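Local atomic coordinates of H127A/Y244A mutant of alginate lyase AlyC3 in complex with dimannuronate (Psychromonas sp., PDB entry 7C8F), a protein that is a PL7-family alginate lyase that probably cleaves alginate chains by beta-elimination and is captured here with bound dimannuronate. Residues 59-62 against 63-66; 227-230 against 231-234. One frame throughout, in Å; residues are numbered along the deposited sequence.

Contact 1: residues 59-62 against 63-66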
loop_
_atom_site.group_PDB
_atom_site.type_symbol
_atom_site.label_atom_id
_atom_site.label_comp_id
_atom_site.label_asym_id
_atom_site.label_seq_id
_atom_site.Cartn_x
_atom_site.Cartn_y
_atom_site.Cartn_z
ATOM N N TYR B 59 -9.169 -32.224 -15.936
ATOM C CA TYR B 59 -8.594 -33.496 -16.349
ATOM C C TYR B 59 -7.591 -33.240 -17.458
ATOM O O TYR B 59 -7.492 -32.127 -17.993
ATOM C CB TYR B 59 -9.692 -34.474 -16.804
ATOM C CG TYR B 59 -10.463 -34.020 -18.036
ATOM C CD1 TYR B 59 -11.564 -33.179 -17.922
ATOM C CD2 TYR B 59 -10.087 -34.446 -19.305
ATOM C CE1 TYR B 59 -12.269 -32.762 -19.051
ATOM C CE2 TYR B 59 -10.781 -34.049 -20.435
ATOM C CZ TYR B 59 -11.870 -33.205 -20.300
ATOM O OH TYR B 59 -12.555 -32.806 -21.432
ATOM N N VAL B 60 -6.859 -34.284 -17.827
ATOM C CA VAL B 60 -6.007 -34.253 -19.002
ATOM C C VAL B 60 -6.656 -35.117 -20.071
ATOM O O VAL B 60 -7.051 -36.260 -19.802
ATOM C CB VAL B 60 -4.567 -34.695 -18.695
ATOM C CG1 VAL B 60 -3.824 -34.960 -19.976
ATOM C CG2 VAL B 60 -3.848 -33.603 -17.913
ATOM N N ASP B 61 -6.809 -34.553 -21.263
ATOM C CA ASP B 61 -7.318 -35.318 -22.393
ATOM C C ASP B 61 -6.255 -36.317 -22.827
ATOM O O ASP B 61 -5.141 -35.933 -23.196
ATOM C CB ASP B 61 -7.652 -34.363 -23.533
ATOM C CG ASP B 61 -8.251 -35.079 -24.731
ATOM O OD1 ASP B 61 -7.479 -35.645 -25.524
ATOM O OD2 ASP B 61 -9.488 -35.076 -24.863
ATOM N N LYS B 62 -6.592 -37.611 -22.782
ATOM C CA LYS B 62 -5.567 -38.626 -23.004
ATOM C C LYS B 62 -5.014 -38.581 -24.423
ATOM O O LYS B 62 -3.845 -38.921 -24.640
ATOM C CB LYS B 62 -6.100 -40.018 -22.661
ATOM C CG LYS B 62 -6.273 -40.270 -21.170
ATOM C CD LYS B 62 -6.507 -41.752 -20.891
ATOM C CE LYS B 62 -6.389 -42.075 -19.414
ATOM N NZ LYS B 62 -6.472 -43.548 -19.173
ATOM N N LYS B 63 -5.817 -38.149 -25.392
ATOM C CA LYS B 63 -5.344 -38.134 -26.770
ATOM C C LYS B 63 -4.456 -36.926 -27.048
ATOM O O LYS B 63 -3.369 -37.064 -27.618
ATOM C CB LYS B 63 -6.529 -38.181 -27.736
ATOM C CG LYS B 63 -6.123 -38.322 -29.191
ATOM C CD LYS B 63 -6.842 -39.484 -29.851
ATOM C CE LYS B 63 -6.456 -39.597 -31.313
ATOM N NZ LYS B 63 -6.749 -38.337 -32.048
ATOM N N SER B 64 -4.902 -35.729 -26.655
ATOM C CA SER B 64 -4.144 -34.514 -26.923
ATOM C C SER B 64 -3.147 -34.176 -25.823
ATOM O O SER B 64 -2.210 -33.407 -26.074
ATOM C CB SER B 64 -5.096 -33.324 -27.095
ATOM O OG SER B 64 -5.754 -33.020 -25.869
ATOM N N GLU B 65 -3.306 -34.762 -24.637
ATOM C CA GLU B 65 -2.541 -34.410 -23.439
ATOM C C GLU B 65 -2.722 -32.955 -23.029
ATOM O O GLU B 65 -1.854 -32.389 -22.357
ATOM C CB GLU B 65 -1.052 -34.771 -23.549
ATOM C CG GLU B 65 -0.817 -36.269 -23.823
ATOM C CD GLU B 65 0.581 -36.745 -23.458
ATOM O OE1 GLU B 65 1.384 -35.949 -22.933
ATOM O OE2 GLU B 65 0.880 -37.935 -23.697
ATOM N N ALA B 66 -3.822 -32.330 -23.429
ATOM C CA ALA B 66 -4.108 -30.986 -22.950
ATOM C C ALA B 66 -4.700 -31.058 -21.553
ATOM O O ALA B 66 -5.507 -31.941 -21.242
ATOM C CB ALA B 66 -5.094 -30.275 -23.879
#

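Contact 2: residues 227-230 against 231-234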
loop_
_atom_site.group_PDB
_atom_site.type_symbol
_atom_site.label_atom_id
_atom_site.label_comp_id
_atom_site.label_asym_id
_atom_site.label_seq_id
_atom_site.Cartn_x
_atom_site.Cartn_y
_atom_site.Cartn_z
ATOM N N ASP B 227 4.908 -0.692 -16.625
ATOM C CA ASP B 227 5.489 -0.305 -15.339
ATOM C C ASP B 227 4.438 -0.488 -14.247
ATOM O O ASP B 227 3.330 0.043 -14.356
ATOM C CB ASP B 227 5.938 1.160 -15.438
ATOM C CG ASP B 227 6.575 1.713 -14.154
ATOM O OD1 ASP B 227 6.503 1.084 -13.090
ATOM O OD2 ASP B 227 7.139 2.831 -14.215
ATOM N N ILE B 228 4.773 -1.266 -13.202
ATOM C CA ILE B 228 3.845 -1.519 -12.100
ATOM C C ILE B 228 4.407 -1.037 -10.765
ATOM O O ILE B 228 4.119 -1.623 -9.717
ATOM C CB ILE B 228 3.440 -3.007 -12.036
ATOM C CG1 ILE B 228 4.669 -3.923 -11.948
ATOM C CG2 ILE B 228 2.601 -3.374 -13.251
ATOM C CD1 ILE B 228 4.345 -5.364 -11.547
ATOM N N ASP B 229 5.182 0.017 -10.786
ATOM C CA ASP B 229 5.727 0.608 -9.555
ATOM C C ASP B 229 4.593 0.843 -8.529
ATOM O O ASP B 229 4.769 0.660 -7.376
ATOM C CB ASP B 229 6.408 1.937 -9.930
ATOM C CG ASP B 229 7.301 2.548 -8.858
ATOM O OD1 ASP B 229 7.639 1.948 -7.915
ATOM O OD2 ASP B 229 7.681 3.656 -9.107
ATOM N N TYR B 230 3.451 1.256 -9.018
ATOM C CA TYR B 230 2.298 1.530 -8.174
ATOM C C TYR B 230 1.776 0.360 -7.337
ATOM O O TYR B 230 1.099 0.567 -6.394
ATOM C CB TYR B 230 1.129 2.093 -9.012
ATOM C CG TYR B 230 0.661 1.184 -10.136
ATOM C CD1 TYR B 230 -0.247 0.189 -9.899
ATOM C CD2 TYR B 230 1.146 1.335 -11.408
ATOM C CE1 TYR B 230 -0.636 -0.650 -10.891
ATOM C CE2 TYR B 230 0.754 0.514 -12.413
ATOM C CZ TYR B 230 -0.120 -0.474 -12.144
ATOM O OH TYR B 230 -0.511 -1.272 -13.165
ATOM N N TRP B 231 2.124 -0.846 -7.745
ATOM C CA TRP B 231 1.699 -2.077 -7.117
ATOM C C TRP B 231 2.728 -2.688 -6.175
ATOM O O TRP B 231 2.539 -3.726 -5.670
ATOM C CB TRP B 231 1.463 -3.080 -8.237
ATOM C CG TRP B 231 0.555 -4.254 -8.007
ATOM C CD1 TRP B 231 0.915 -5.524 -7.816
ATOM C CD2 TRP B 231 -0.860 -4.240 -8.034
ATOM N NE1 TRP B 231 -0.170 -6.323 -7.694
ATOM C CE2 TRP B 231 -1.289 -5.553 -7.832
ATOM C CE3 TRP B 231 -1.813 -3.240 -8.208
ATOM C CZ2 TRP B 231 -2.628 -5.882 -7.806
ATOM C CZ3 TRP B 231 -3.119 -3.578 -8.172
ATOM C CH2 TRP B 231 -3.511 -4.884 -7.984
ATOM N N ARG B 232 3.816 -1.989 -5.993
ATOM C CA ARG B 232 4.967 -2.505 -5.255
ATOM C C ARG B 232 4.760 -3.120 -3.894
ATOM O O ARG B 232 5.450 -4.058 -3.557
ATOM C CB ARG B 232 6.088 -1.461 -5.207
ATOM C CG ARG B 232 5.792 -0.201 -4.428
ATOM C CD ARG B 232 6.818 0.887 -4.695
ATOM N NE ARG B 232 6.589 2.142 -3.995
ATOM C CZ ARG B 232 5.843 3.120 -4.461
ATOM N NH1 ARG B 232 5.200 2.998 -5.578
ATOM N NH2 ARG B 232 5.725 4.230 -3.808
ATOM N N HIS B 233 3.803 -2.571 -3.166
ATOM C CA HIS B 233 3.528 -3.067 -1.817
ATOM C C HIS B 233 2.680 -4.335 -1.786
ATOM O O HIS B 233 2.521 -4.922 -0.705
ATOM C CB HIS B 233 2.791 -1.993 -1.008
ATOM C CG HIS B 233 1.553 -1.482 -1.687
ATOM N ND1 HIS B 233 1.574 -0.957 -2.960
ATOM C CD2 HIS B 233 0.263 -1.417 -1.271
ATOM C CE1 HIS B 233 0.355 -0.574 -3.298
ATOM N NE2 HIS B 233 -0.458 -0.828 -2.287
ATOM N N LEU B 234 2.129 -4.776 -2.917
ATOM C CA LEU B 234 1.154 -5.862 -2.923
ATOM C C LEU B 234 1.814 -7.178 -3.328
ATOM O O LEU B 234 2.282 -7.325 -4.461
ATOM C CB LEU B 234 -0.006 -5.511 -3.858
ATOM C CG LEU B 234 -0.810 -4.296 -3.387
ATOM C CD1 LEU B 234 -1.770 -3.849 -4.486
ATOM C CD2 LEU B 234 -1.569 -4.642 -2.104
#

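Contact 1: residues 59-62 against 63-66
From the base of a hairpin loop, the Asp61 carboxylate gathers the backbone amides of the residues that follow. Its OD1 takes the amide of Ser64 at 2.8 Å (Ser64 N to Asp61 OD1) on the anti lone pair, almost straight at 171°. The amide of Lys63 adds a weaker, more bent bond, with Lys63 N 3.0 Å from the same OD1. With CG anti to the backbone N (chi1 -177°), the Asp61 side chain swings to the side of its own carbonyl carbon and folds over the start of the loop. The hydroxyl of Ser64 stands alongside, OG 3.2 Å from Asp61 OD1, a weak contact whose proton is not settled. That OG also accepts the amide of Ala66 two residues on (Ala66 N to Ser64 OG, 3.2 Å), which makes an ST turn, so the side chains of Asp61 and Ser64 together hold the loop's backbone.

Two main-chain bonds frame this polar centre. Glu65 N meets Asp61 O at 2.6 Å, closing an alpha-turn, while Asp61 N gives to Ala66 O at 2.9 Å. Lys62, Lys63 and Ser64 keep right-handed helical backbone angles and Glu65 turns to the left-handed region (phi 60°), the sequence familiar from four-residue beta hairpin loops; that switch sends the chain back. On the strand side of the turn, Val60 packs its CG1 on Glu65 CA at 3.7 Å.

Farther out, Lys62 NZ bonds to Gly9 O and Glu65 OE1 to Gln19 NE2 on helix 18-25, while Val60 also touches Tyr17. The turn joins strand 58-60, an outermost strand of the seven-stranded antiparallel sheet of the beta-jelly roll, to strand 67-72 beside it, where Tyr59 pairs with Val68 through the backbone.

Contact 2: residues 227-230 against 231-234
Arg232 doubles back on Asp229 and grips its carbonyl oxygen twice. Arg232 N lies 3.1 Å from Asp229 O and Arg232 NH1 3.0 Å from that same oxygen, the two donors arriving from opposite faces of the carbonyl plane. CG sits between the backbone N and the carbonyl carbon (chi1 66°), and the chain then runs straight to NE, bringing the guanidinium beside the Asp229 carboxylate. There Asp229 OD1 is 3.5 Å from Arg232 NH1, well out of the guanidinium plane, so charge alone links them. Shortened to an alanine, this position is likely to leave Asp229 O with just the backbone donor and Asp89 of the second subunit without its salt-bridge mate.

The aromatic side is packed as closely. Trp231 N binds Ile228 O at 2.9 Å; Tyr230 CE1 lies 3.9 Å from Trp231 CE3, and Leu234 CD1 sits over the centre of the indole. Toward solvent, by contrast, exposed Asp227 merely closes an Asx turn, its OD1 taking Asp229 N at 2.9 Å.

Asp229 also pairs with Arg87 of the second subunit, and His233 stacks on its counterpart there, placing the segment at the dimer interface. Tyr230 touches Val162 on strand 157-163 and Trp231, its side chain about 8 Å from bound mannuronate, touches Asn127 on strand 119-129, as the loop passes from strand 221-227 to strand 235-240 of the beta-jelly roll.

Read from the N terminus, the chain first meets contact 1, which closes the hairpin loop between strands 58-60 and 67-72, and is complete long before contact 2 opens in the loop between strands 221-227 and 235-240. The two neither nest nor cross: they follow in series, on opposite sides of the chain's centre, with nearest atoms about 28 Å apart. Contact 1 turns within the seven-stranded sheet at one margin; contact 2 leaves the other outermost strand of that sheet and carries the chain into the nine-stranded one. Together they illustrate how local turns finish a beta-jelly-roll sandwich, one connecting neighbours, the other bridging sheets.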